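Local coordinates for B-cell lymphoma 3 protein (Homo sapiens, PDB 1K1A), which helps regulate transcription of NF-kappa-B target genes, inhibiting nuclear translocation of the p50 subunit in the cytoplasm and acting as a transcriptional activator in the nucleus, at residues P23-L28 with R63-A68; N30-Q33 with E38-I41; L198-V203 with S225-D230. All blocks are in the same frame, centred on the assembly; numbering follows the deposited sequence.

Contact 1 (P23-L28 with R63-A68); sequences PAVHRL and RLLVTA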
ATOM      1  N   PRO A  23      29.368   5.546  -1.201  1.00 15.34           N
ATOM      2  CA  PRO A  23      30.695   4.923  -1.123  1.00 15.34           C
ATOM      3  C   PRO A  23      30.958   4.263   0.236  1.00 15.24           C
ATOM      4  O   PRO A  23      31.502   3.155   0.269  1.00 15.77           O
ATOM      5  CB  PRO A  23      31.654   6.106  -1.342  1.00 15.71           C
ATOM      6  CG  PRO A  23      30.862   7.087  -2.129  1.00 15.61           C
ATOM      7  CD  PRO A  23      29.438   6.953  -1.624  1.00 15.53           C
ATOM      8  N   ALA A  24      30.581   4.923   1.332  1.00 14.96           N
ATOM      9  CA  ALA A  24      30.775   4.344   2.666  1.00 14.29           C
ATOM     10  C   ALA A  24      29.907   3.098   2.846  1.00 14.83           C
ATOM     11  O   ALA A  24      30.342   2.099   3.441  1.00 14.51           O
ATOM     12  CB  ALA A  24      30.489   5.369   3.761  1.00 14.11           C
ATOM     13  N   VAL A  25      28.693   3.152   2.311  1.00 14.04           N
ATOM     14  CA  VAL A  25      27.783   2.013   2.384  1.00 14.85           C
ATOM     15  C   VAL A  25      28.404   0.808   1.699  1.00 15.47           C
ATOM     16  O   VAL A  25      28.423  -0.293   2.254  1.00 15.51           O
ATOM     17  CB  VAL A  25      26.438   2.334   1.724  1.00 14.70           C
ATOM     18  CG1 VAL A  25      25.590   1.061   1.561  1.00 13.78           C
ATOM     19  CG2 VAL A  25      25.699   3.379   2.545  1.00 14.53           C
ATOM     20  N   HIS A  26      28.918   1.023   0.494  1.00 15.97           N
ATOM     21  CA  HIS A  26      29.560  -0.038  -0.261  1.00 17.43           C
ATOM     22  C   HIS A  26      30.715  -0.642   0.541  1.00 17.64           C
ATOM     23  O   HIS A  26      30.821  -1.864   0.686  1.00 17.01           O
ATOM     24  CB  HIS A  26      30.070   0.508  -1.594  1.00 18.15           C
ATOM     25  CG  HIS A  26      30.283  -0.541  -2.640  1.00 21.56           C
ATOM     26  ND1 HIS A  26      29.309  -0.891  -3.551  1.00 23.75           N
ATOM     27  CD2 HIS A  26      31.368  -1.297  -2.939  1.00 24.66           C
ATOM     28  CE1 HIS A  26      29.778  -1.830  -4.355  1.00 26.41           C
ATOM     29  NE2 HIS A  26      31.027  -2.092  -4.007  1.00 26.66           N
ATOM     30  N   ARG A  27      31.582   0.217   1.062  1.00 17.43           N
ATOM     31  CA  ARG A  27      32.722  -0.247   1.846  1.00 18.36           C
ATOM     32  C   ARG A  27      32.271  -1.107   3.030  1.00 17.91           C
ATOM     33  O   ARG A  27      32.804  -2.203   3.262  1.00 17.66           O
ATOM     34  CB  ARG A  27      33.547   0.946   2.332  1.00 18.42           C
ATOM     35  CG  ARG A  27      34.428   0.663   3.545  1.00 22.14           C
ATOM     36  CD  ARG A  27      35.418   1.795   3.868  1.00 27.00           C
ATOM     37  NE  ARG A  27      34.961   2.749   4.889  1.00 31.37           N
ATOM     38  CZ  ARG A  27      33.694   3.112   5.110  1.00 33.21           C
ATOM     39  NH1 ARG A  27      33.421   3.994   6.062  1.00 34.62           N
ATOM     40  NH2 ARG A  27      32.704   2.602   4.392  1.00 33.52           N
ATOM     41  N   LEU A  28      31.276  -0.616   3.758  1.00 17.50           N
ATOM     42  CA  LEU A  28      30.734  -1.315   4.919  1.00 18.10           C
ATOM     43  C   LEU A  28      30.032  -2.634   4.560  1.00 18.34           C
ATOM     44  O   LEU A  28      30.096  -3.611   5.315  1.00 18.02           O
ATOM     45  CB  LEU A  28      29.768  -0.404   5.675  1.00 18.09           C
ATOM     46  CG  LEU A  28      30.420   0.695   6.506  1.00 18.77           C
ATOM     47  CD1 LEU A  28      29.365   1.663   7.014  1.00 19.60           C
ATOM     48  CD2 LEU A  28      31.184   0.084   7.666  1.00 18.96           C
ATOM     49  N   ARG A  63      18.980  -0.356  -3.949  1.00 13.74           N
ATOM     50  CA  ARG A  63      19.462  -1.324  -4.936  1.00 13.82           C
ATOM     51  C   ARG A  63      20.709  -2.082  -4.470  1.00 13.58           C
ATOM     52  O   ARG A  63      20.803  -3.302  -4.625  1.00 13.39           O
ATOM     53  CB  ARG A  63      19.783  -0.616  -6.263  1.00 14.51           C
ATOM     54  CG  ARG A  63      18.559  -0.162  -7.073  1.00 16.84           C
ATOM     55  CD  ARG A  63      18.888   0.319  -8.498  1.00 20.98           C
ATOM     56  NE  ARG A  63      17.726   0.945  -9.144  1.00 25.13           N
ATOM     57  CZ  ARG A  63      16.848   0.290  -9.897  1.00 26.84           C
ATOM     58  NH1 ARG A  63      16.994  -1.010 -10.102  1.00 27.88           N
ATOM     59  NH2 ARG A  63      15.817   0.931 -10.440  1.00 28.14           N
ATOM     60  N   LEU A  64      21.679  -1.346  -3.940  1.00 12.74           N
ATOM     61  CA  LEU A  64      22.922  -1.942  -3.447  1.00 12.90           C
ATOM     62  C   LEU A  64      22.635  -2.938  -2.329  1.00 12.33           C
ATOM     63  O   LEU A  64      23.118  -4.071  -2.354  1.00 12.11           O
ATOM     64  CB  LEU A  64      23.882  -0.857  -2.939  0.50 12.91           C
ATOM     65  CG  LEU A  64      25.232  -1.305  -2.354  0.50 13.45           C
ATOM     66  CD1 LEU A  64      26.139  -0.104  -2.123  0.50 13.18           C
ATOM     67  CD2 LEU A  64      25.054  -2.092  -1.060  0.50 14.52           C
ATOM     68  N   LEU A  65      21.844  -2.507  -1.355  1.00 11.62           N
ATOM     69  CA  LEU A  65      21.540  -3.333  -0.195  1.00 11.97           C
ATOM     70  C   LEU A  65      20.762  -4.590  -0.562  1.00 12.24           C
ATOM     71  O   LEU A  65      21.082  -5.678  -0.096  1.00 12.13           O
ATOM     72  CB  LEU A  65      20.777  -2.529   0.872  1.00 11.60           C
ATOM     73  CG  LEU A  65      21.578  -1.456   1.629  1.00 12.03           C
ATOM     74  CD1 LEU A  65      20.664  -0.695   2.576  1.00 12.00           C
ATOM     75  CD2 LEU A  65      22.737  -2.071   2.396  1.00 12.89           C
ATOM     76  N   VAL A  66      19.740  -4.437  -1.395  1.00 12.38           N
ATOM     77  CA  VAL A  66      18.931  -5.592  -1.792  1.00 13.36           C
ATOM     78  C   VAL A  66      19.755  -6.595  -2.604  1.00 14.17           C
ATOM     79  O   VAL A  66      19.727  -7.797  -2.334  1.00 14.76           O
ATOM     80  CB  VAL A  66      17.679  -5.162  -2.548  1.00 13.23           C
ATOM     81  CG1 VAL A  66      16.899  -6.399  -3.040  1.00 12.92           C
ATOM     82  CG2 VAL A  66      16.798  -4.310  -1.617  1.00 12.94           C
ATOM     83  N   THR A  67      20.536  -6.094  -3.558  1.00 15.02           N
ATOM     84  CA  THR A  67      21.363  -6.971  -4.370  1.00 15.94           C
ATOM     85  C   THR A  67      22.419  -7.691  -3.507  1.00 16.38           C
ATOM     86  O   THR A  67      22.821  -8.822  -3.810  1.00 16.54           O
ATOM     87  CB  THR A  67      22.006  -6.197  -5.555  1.00 15.80           C
ATOM     88  OG1 THR A  67      22.737  -5.074  -5.061  1.00 19.72           O
ATOM     89  CG2 THR A  67      20.935  -5.544  -6.415  1.00 15.11           C
ATOM     90  N   ALA A  68      22.835  -7.056  -2.415  1.00 16.72           N
ATOM     91  CA  ALA A  68      23.816  -7.663  -1.508  1.00 17.53           C
ATOM     92  C   ALA A  68      23.227  -8.696  -0.533  1.00 17.70           C
ATOM     93  O   ALA A  68      23.968  -9.350   0.204  1.00 18.25           O
ATOM     94  CB  ALA A  68      24.592  -6.582  -0.743  1.00 17.20           C
TER
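Val-25 and His-26 meet Leu-64 and Leu-65 in an apolar helix-to-helix contact between the first two ankyrin repeats of the Bcl-3 ankyrin domain. Segment 23-28 lies in ANK 1 and segment 63-68 in ANK 2. Each belongs to the second helix of its repeat, helix 22-34 or helix 59-67. The short axes run nearly parallel, at 12° to each other and 10.8 Å apart. This side-by-side order is usual for equivalent helices of successive repeats in an ankyrin solenoid. No hydrogen bond joins the two segments; nearly all the contacts are between side chains.

Leu-64 has the largest share of the contact. Two conformers of it were deposited, so its distances, taken from one, are less certain. In that conformer CG lies anti to the backbone N (chi1 179°), which sends the isobutyl group out toward helix 22-34. Its two methyls reach Val-25 together: CD1 comes to 3.9 Å from Val-25 CG1, and CD2 to 4.1 Å from the same CG1. The two side chains pass alongside each other, pointing in opposite directions. Leu-65 starts out turned aside, but its end swings back, and CD2 lies 4.3 Å from Val-25 CG1. That valine methyl therefore rests among branches of two leucines.

Nearby, Val-25 also packs on Ala-16 of helix 12-18, and Leu-64 and Leu-65 both touch Val-29 farther along helix 22-34. Val-25 and Leu-65 are buried, whereas His-26 lies at the exposed border. Its ring does not stack on the leucine. Leu-64 CD1 approaches the ring edge, close to the ring plane, and also lies 4.0 Å from His-26 CB. The nearest ring atom is His-26 ND1, 3.6 Å from Leu-64 CD1.

Contact 2 (N30-Q33 with E38-I41); sequences NLFQ and ELDI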
ATOM      1  N   ASN A  30      30.835  -4.572   2.038  1.00 21.91           N
ATOM      2  CA  ASN A  30      31.951  -5.484   1.794  1.00 23.66           C
ATOM      3  C   ASN A  30      32.551  -6.001   3.101  1.00 24.03           C
ATOM      4  O   ASN A  30      32.828  -7.191   3.238  1.00 24.04           O
ATOM      5  CB  ASN A  30      33.032  -4.803   0.939  1.00 24.29           C
ATOM      6  CG  ASN A  30      32.578  -4.559  -0.489  1.00 26.38           C
ATOM      7  OD1 ASN A  30      31.722  -5.279  -1.015  1.00 30.20           O
ATOM      8  ND2 ASN A  30      33.139  -3.534  -1.124  1.00 28.18           N
ATOM      9  N   LEU A  31      32.734  -5.103   4.063  1.00 24.62           N
ATOM     10  CA  LEU A  31      33.271  -5.461   5.374  1.00 25.56           C
ATOM     11  C   LEU A  31      32.365  -6.443   6.122  1.00 25.68           C
ATOM     12  O   LEU A  31      32.843  -7.394   6.736  1.00 25.52           O
ATOM     13  CB  LEU A  31      33.470  -4.206   6.222  1.00 25.86           C
ATOM     14  CG  LEU A  31      34.902  -3.794   6.559  1.00 28.50           C
ATOM     15  CD1 LEU A  31      35.170  -2.366   6.106  1.00 29.31           C
ATOM     16  CD2 LEU A  31      35.134  -3.926   8.073  1.00 30.13           C
ATOM     17  N   PHE A  32      31.059  -6.200   6.069  1.00 25.74           N
ATOM     18  CA  PHE A  32      30.085  -7.059   6.740  1.00 26.49           C
ATOM     19  C   PHE A  32      30.105  -8.469   6.174  1.00 27.15           C
ATOM     20  O   PHE A  32      30.095  -9.449   6.925  1.00 27.06           O
ATOM     21  CB  PHE A  32      28.668  -6.485   6.607  1.00 26.11           C
ATOM     22  CG  PHE A  32      28.302  -5.508   7.688  1.00 25.88           C
ATOM     23  CD1 PHE A  32      29.206  -4.546   8.108  1.00 25.42           C
ATOM     24  CD2 PHE A  32      27.051  -5.552   8.285  1.00 25.18           C
ATOM     25  CE1 PHE A  32      28.869  -3.640   9.103  1.00 26.11           C
ATOM     26  CE2 PHE A  32      26.710  -4.653   9.282  1.00 26.35           C
ATOM     27  CZ  PHE A  32      27.620  -3.698   9.695  1.00 25.97           C
ATOM     28  N   GLN A  33      30.119  -8.556   4.850  1.00 27.96           N
ATOM     29  CA  GLN A  33      30.094  -9.832   4.142  1.00 29.27           C
ATOM     30  C   GLN A  33      31.349 -10.664   4.389  1.00 29.90           C
ATOM     31  O   GLN A  33      31.293 -11.889   4.402  1.00 30.15           O
ATOM     32  CB  GLN A  33      29.892  -9.607   2.644  1.00 29.20           C
ATOM     33  CG  GLN A  33      28.516  -9.069   2.276  1.00 30.72           C
ATOM     34  CD  GLN A  33      28.331  -8.911   0.779  1.00 31.93           C
ATOM     35  OE1 GLN A  33      27.241  -9.154   0.255  1.00 33.15           O
ATOM     36  NE2 GLN A  33      29.393  -8.509   0.085  1.00 32.13           N
ATOM     37  N   GLU A  38      25.223 -10.158   9.220  1.00 28.27           N
ATOM     38  CA  GLU A  38      23.973  -9.876   8.531  1.00 27.47           C
ATOM     39  C   GLU A  38      23.888  -8.398   8.174  1.00 26.28           C
ATOM     40  O   GLU A  38      24.388  -7.548   8.909  1.00 26.02           O
ATOM     41  CB  GLU A  38      22.784 -10.233   9.428  1.00 27.95           C
ATOM     42  CG  GLU A  38      22.621 -11.715   9.705  1.00 30.01           C
ATOM     43  CD  GLU A  38      22.187 -12.488   8.473  1.00 32.83           C
ATOM     44  OE1 GLU A  38      21.032 -12.308   8.026  1.00 34.01           O
ATOM     45  OE2 GLU A  38      23.003 -13.269   7.944  1.00 34.86           O
ATOM     46  N   LEU A  39      23.246  -8.092   7.050  1.00 25.02           N
ATOM     47  CA  LEU A  39      23.008  -6.710   6.656  1.00 23.74           C
ATOM     48  C   LEU A  39      21.718  -6.217   7.290  1.00 23.30           C
ATOM     49  O   LEU A  39      21.488  -5.017   7.406  1.00 22.92           O
ATOM     50  CB  LEU A  39      22.896  -6.591   5.140  1.00 23.79           C
ATOM     51  CG  LEU A  39      24.155  -6.848   4.326  1.00 22.90           C
ATOM     52  CD1 LEU A  39      23.882  -6.524   2.864  1.00 24.16           C
ATOM     53  CD2 LEU A  39      25.294  -6.009   4.858  1.00 23.61           C
ATOM     54  N   ASP A  40      20.866  -7.156   7.685  1.00 22.79           N
ATOM     55  CA  ASP A  40      19.596  -6.814   8.309  1.00 22.10           C
ATOM     56  C   ASP A  40      19.741  -6.726   9.817  1.00 21.41           C
ATOM     57  O   ASP A  40      19.158  -7.521  10.556  1.00 21.76           O
ATOM     58  CB  ASP A  40      18.518  -7.827   7.931  1.00 22.64           C
ATOM     59  CG  ASP A  40      18.069  -7.684   6.485  1.00 24.08           C
ATOM     60  OD1 ASP A  40      18.016  -6.534   5.984  1.00 25.87           O
ATOM     61  OD2 ASP A  40      17.744  -8.659   5.774  1.00 26.00           O
ATOM     62  N   ILE A  41      20.543  -5.764  10.261  1.00 20.09           N
ATOM     63  CA  ILE A  41      20.770  -5.525  11.674  1.00 19.28           C
ATOM     64  C   ILE A  41      19.895  -4.376  12.141  1.00 18.08           C
ATOM     65  O   ILE A  41      19.817  -3.336  11.500  1.00 17.49           O
ATOM     66  CB  ILE A  41      22.251  -5.212  11.949  1.00 19.93           C
ATOM     67  CG1 ILE A  41      22.798  -4.214  10.929  1.00 20.91           C
ATOM     68  CG2 ILE A  41      23.074  -6.495  11.919  1.00 21.06           C
ATOM     69  CD1 ILE A  41      23.590  -4.856   9.823  1.00 25.27           C
TER
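Phe-32 reaches from helix 22-34 of ANK 1 to the loop that follows, where it meets Glu-38, Leu-39 and Ile-41. Its ring is the main bridge between the segments. The backbone of Glu-38 faces one ring edge, with Glu-38 O 3.4 Å from Phe-32 CD2 and near the ring plane. The slightly positive C-H edge probably suits this carbonyl oxygen. Leu-39 comes in obliquely at the root of the ring. With CG anti to its own carbonyl carbon (chi1 -68°), its end comes nearer to the helix, and CD2 lies 3.8 Å from Phe-32 CB. The Ile-41 and Phe-32 side chains come from opposite directions. Ile-41 CG1 sits between the backbone N and the carbonyl carbon (chi1 45°), and CD1 meets the ring at its edge, but that methyl is modelled too close and its place is doubtful. Arg-37 also makes a cation-pi contact with the ring. An alanine at Phe-32 would keep CB, but loss of the ring would probably open a gap between helix and loop and leave Arg-37 without its cation-pi partner.

Asp-40 is the centre of an inverse gamma turn, with a weak bond of 3.1 Å from Ile-41 N to Leu-39 O. Asp-40 OD2 accepts a hydrogen bond from Ser-71 N. The loop lies against the C-terminal part of helix 22-34, with Ile-41 O weakly bonded to His-14 NE2 of helix 12-18.

Contact 3 (L198-V203 with S225-D230); sequences LVRTLV and SRRVID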
ATOM      1  N   LEU A 198     -18.818  10.163  -7.340  1.00 18.92           N
ATOM      2  CA  LEU A 198     -18.509   8.766  -7.059  1.00 18.49           C
ATOM      3  C   LEU A 198     -19.690   7.855  -7.376  1.00 17.60           C
ATOM      4  O   LEU A 198     -19.509   6.755  -7.888  1.00 17.22           O
ATOM      5  CB  LEU A 198     -18.059   8.580  -5.606  1.00 18.40           C
ATOM      6  CG  LEU A 198     -16.551   8.764  -5.360  1.00 19.75           C
ATOM      7  CD1 LEU A 198     -16.108  10.171  -5.710  1.00 21.54           C
ATOM      8  CD2 LEU A 198     -16.165   8.411  -3.926  1.00 19.33           C
ATOM      9  N   VAL A 199     -20.898   8.302  -7.052  1.00 16.93           N
ATOM     10  CA  VAL A 199     -22.079   7.512  -7.352  1.00 16.11           C
ATOM     11  C   VAL A 199     -22.151   7.293  -8.861  1.00 15.85           C
ATOM     12  O   VAL A 199     -22.360   6.171  -9.328  1.00 15.90           O
ATOM     13  CB  VAL A 199     -23.380   8.183  -6.838  1.00 16.18           C
ATOM     14  CG1 VAL A 199     -24.593   7.334  -7.195  1.00 16.32           C
ATOM     15  CG2 VAL A 199     -23.311   8.392  -5.327  1.00 15.73           C
ATOM     16  N   ARG A 200     -21.940   8.362  -9.624  1.00 15.27           N
ATOM     17  CA  ARG A 200     -21.989   8.273 -11.081  1.00 15.33           C
ATOM     18  C   ARG A 200     -20.961   7.284 -11.613  1.00 14.99           C
ATOM     19  O   ARG A 200     -21.275   6.462 -12.478  1.00 15.03           O
ATOM     20  CB  ARG A 200     -21.751   9.641 -11.728  1.00 15.81           C
ATOM     21  CG  ARG A 200     -22.946  10.597 -11.662  1.00 17.81           C
ATOM     22  CD  ARG A 200     -22.655  11.996 -12.206  1.00 21.17           C
ATOM     23  NE  ARG A 200     -23.733  12.934 -11.900  1.00 22.96           N
ATOM     24  CZ  ARG A 200     -23.598  14.012 -11.143  1.00 23.93           C
ATOM     25  NH1 ARG A 200     -22.417  14.320 -10.608  1.00 25.14           N
ATOM     26  NH2 ARG A 200     -24.649  14.789 -10.915  1.00 24.19           N
ATOM     27  N   THR A 201     -19.736   7.383 -11.108  1.00 14.24           N
ATOM     28  CA  THR A 201     -18.647   6.514 -11.554  1.00 14.62           C
ATOM     29  C   THR A 201     -18.905   5.035 -11.225  1.00 13.33           C
ATOM     30  O   THR A 201     -18.766   4.172 -12.088  1.00 13.11           O
ATOM     31  CB  THR A 201     -17.309   6.988 -10.965  1.00 14.86           C
ATOM     32  OG1 THR A 201     -16.846   8.130 -11.701  1.00 18.12           O
ATOM     33  CG2 THR A 201     -16.218   5.959 -11.203  1.00 15.91           C
ATOM     34  N   LEU A 202     -19.275   4.750  -9.980  1.00 12.67           N
ATOM     35  CA  LEU A 202     -19.577   3.372  -9.574  1.00 12.73           C
ATOM     36  C   LEU A 202     -20.732   2.742 -10.379  1.00 12.65           C
ATOM     37  O   LEU A 202     -20.648   1.595 -10.791  1.00 12.36           O
ATOM     38  CB  LEU A 202     -19.883   3.298  -8.072  1.00 12.30           C
ATOM     39  CG  LEU A 202     -18.754   3.691  -7.110  1.00 13.46           C
ATOM     40  CD1 LEU A 202     -19.279   3.886  -5.689  1.00 12.69           C
ATOM     41  CD2 LEU A 202     -17.627   2.657  -7.132  1.00 12.67           C
ATOM     42  N   VAL A 203     -21.813   3.490 -10.582  1.00 12.83           N
ATOM     43  CA  VAL A 203     -22.972   2.962 -11.310  1.00 13.43           C
ATOM     44  C   VAL A 203     -22.630   2.636 -12.761  1.00 13.77           C
ATOM     45  O   VAL A 203     -23.007   1.589 -13.280  1.00 13.74           O
ATOM     46  CB  VAL A 203     -24.179   3.944 -11.277  1.00 13.34           C
ATOM     47  CG1 VAL A 203     -25.275   3.488 -12.251  1.00 14.76           C
ATOM     48  CG2 VAL A 203     -24.738   4.059  -9.868  1.00 13.93           C
ATOM     49  N   SER A 225     -30.233  11.919  -1.096  1.00 29.65           N
ATOM     50  CA  SER A 225     -31.097  12.920  -1.722  1.00 29.20           C
ATOM     51  C   SER A 225     -31.721  12.410  -3.011  1.00 28.57           C
ATOM     52  O   SER A 225     -31.378  11.339  -3.501  1.00 28.37           O
ATOM     53  CB  SER A 225     -30.297  14.184  -2.027  1.00 29.58           C
ATOM     54  OG  SER A 225     -29.347  13.930  -3.049  1.00 30.17           O
ATOM     55  N   ARG A 226     -32.623  13.204  -3.574  1.00 23.95           N
ATOM     56  CA  ARG A 226     -33.300  12.836  -4.809  1.00 20.35           C
ATOM     57  C   ARG A 226     -32.344  12.784  -6.012  1.00 18.61           C
ATOM     58  O   ARG A 226     -32.582  12.054  -6.970  1.00 17.67           O
ATOM     59  CB  ARG A 226     -34.416  13.851  -5.120  1.00 19.95           C
ATOM     60  CG  ARG A 226     -35.666  13.651  -4.265  1.00 20.39           C
ATOM     61  CD  ARG A 226     -35.369  13.647  -2.766  1.00 20.95           C
ATOM     62  NE  ARG A 226     -36.232  12.723  -2.014  1.00 22.31           N
ATOM     63  CZ  ARG A 226     -35.769  11.748  -1.221  1.00 21.58           C
ATOM     64  NH1 ARG A 226     -34.472  11.671  -0.906  1.00 22.21           N
ATOM     65  NH2 ARG A 226     -36.542  10.792  -0.686  1.00 21.90           N
ATOM     66  N   ARG A 227     -31.269  13.565  -5.954  1.00 19.29           N
ATOM     67  CA  ARG A 227     -30.271  13.565  -7.024  1.00 20.49           C
ATOM     68  C   ARG A 227     -29.563  12.214  -7.090  1.00 18.94           C
ATOM     69  O   ARG A 227     -29.246  11.723  -8.166  1.00 20.31           O
ATOM     70  CB  ARG A 227     -29.228  14.659  -6.771  1.00 19.70           C
ATOM     71  CG  ARG A 227     -28.336  14.929  -7.982  1.00 20.91           C
ATOM     72  CD  ARG A 227     -28.962  15.900  -8.981  1.00 21.51           C
ATOM     73  NE  ARG A 227     -28.040  16.964  -9.404  1.00 23.35           N
ATOM     74  CZ  ARG A 227     -27.878  17.351 -10.675  1.00 20.91           C
ATOM     75  NH1 ARG A 227     -28.916  17.402 -11.518  1.00 23.33           N
ATOM     76  NH2 ARG A 227     -26.700  17.714 -11.203  1.00 23.15           N
ATOM     77  N   VAL A 228     -29.313  11.620  -5.930  1.00 24.57           N
ATOM     78  CA  VAL A 228     -28.682  10.304  -5.866  1.00 24.17           C
ATOM     79  C   VAL A 228     -29.613   9.244  -6.429  1.00 24.21           C
ATOM     80  O   VAL A 228     -29.207   8.408  -7.242  1.00 23.46           O
ATOM     81  CB  VAL A 228     -28.287   9.933  -4.425  1.00 24.24           C
ATOM     82  CG1 VAL A 228     -27.863   8.462  -4.341  1.00 24.34           C
ATOM     83  CG2 VAL A 228     -27.176  10.832  -3.937  1.00 23.95           C
ATOM     84  N   ILE A 229     -30.874   9.285  -6.007  1.00 24.42           N
ATOM     85  CA  ILE A 229     -31.862   8.331  -6.492  1.00 25.26           C
ATOM     86  C   ILE A 229     -31.917   8.371  -8.014  1.00 25.17           C
ATOM     87  O   ILE A 229     -31.950   7.334  -8.680  1.00 24.70           O
ATOM     88  CB  ILE A 229     -33.246   8.664  -5.922  1.00 25.48           C
ATOM     89  CG1 ILE A 229     -33.147   9.011  -4.433  1.00 26.70           C
ATOM     90  CG2 ILE A 229     -34.220   7.521  -6.190  1.00 26.42           C
ATOM     91  CD1 ILE A 229     -33.666   7.942  -3.515  1.00 29.22           C
ATOM     92  N   ASP A 230     -31.913   9.586  -8.553  1.00 22.35           N
ATOM     93  CA  ASP A 230     -31.976   9.799  -9.997  1.00 20.67           C
ATOM     94  C   ASP A 230     -30.835   9.094 -10.714  1.00 21.12           C
ATOM     95  O   ASP A 230     -31.031   8.489 -11.766  1.00 20.80           O
ATOM     96  CB  ASP A 230     -31.901  11.303 -10.306  1.00 19.06           C
ATOM     97  CG  ASP A 230     -33.258  12.004 -10.224  1.00 20.96           C
ATOM     98  OD1 ASP A 230     -34.323  11.316 -10.009  1.00 23.83           O
ATOM     99  OD2 ASP A 230     -33.334  13.279 -10.376  1.00 25.00           O
TER
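The last two ankyrin repeats meet here, Val-199 and Arg-200 of ANK 6 meeting Val-228 and Arg-227 of ANK 7. The closest pair of CA atoms across the segments is Val-199 and Val-228, 7.3 Å apart. Their side chains touch lightly, CG1 of Val-199 lying 4.5 Å from CG1 of Val-228. Both valines are buried.

Toward solvent, two arginines come together. Arg-200 runs extended from CG to NE, whereas Arg-227 is bent at chi2 (84°) and chi3, and its end comes nearer to helix 196-204 than its start. Their side chains cross, and NH2 of Arg-200 stands 3.6 Å from NH2 of Arg-227. The guanidinium planes are 75° apart, so the groups do not stack. Arg-227 NH2 lies at the edge of the Arg-200 guanidinium, near its plane. Two like charges this close probably repel, and both arginines also touch crystal neighbours, which may influence their pose.

Ser-225 is the N-cap of helix 226-232, and its carbonyl O receives Ile-229 N at 3.3 Å. Helix 196-204 sits beside helix 226-232, where Val-199 also touches Ile-231 and Leu-232. Helix 186-193 backs both, with Ala-190 against Val-199 and Ser-191 against Val-228.

From the N terminus, helix 22-34 enters contact 1 first and contact 2 a few residues later. Contact 2 closes a short loop at 38-41, well before the chain reaches 63-68 and completes contact 1. It therefore nests within the longer loop of contact 1. The two centres are about 9 Å apart, and they touch where Ala-68 CB lies 3.7 Å from Leu-39 CD1. Together they tie ANK 1 to its following loop and to ANK 2. Contact 3 comes later in series, joining ANK 6 to ANK 7. Its centre is about 53 Å from that of contact 1, on the other side of the chain's centre.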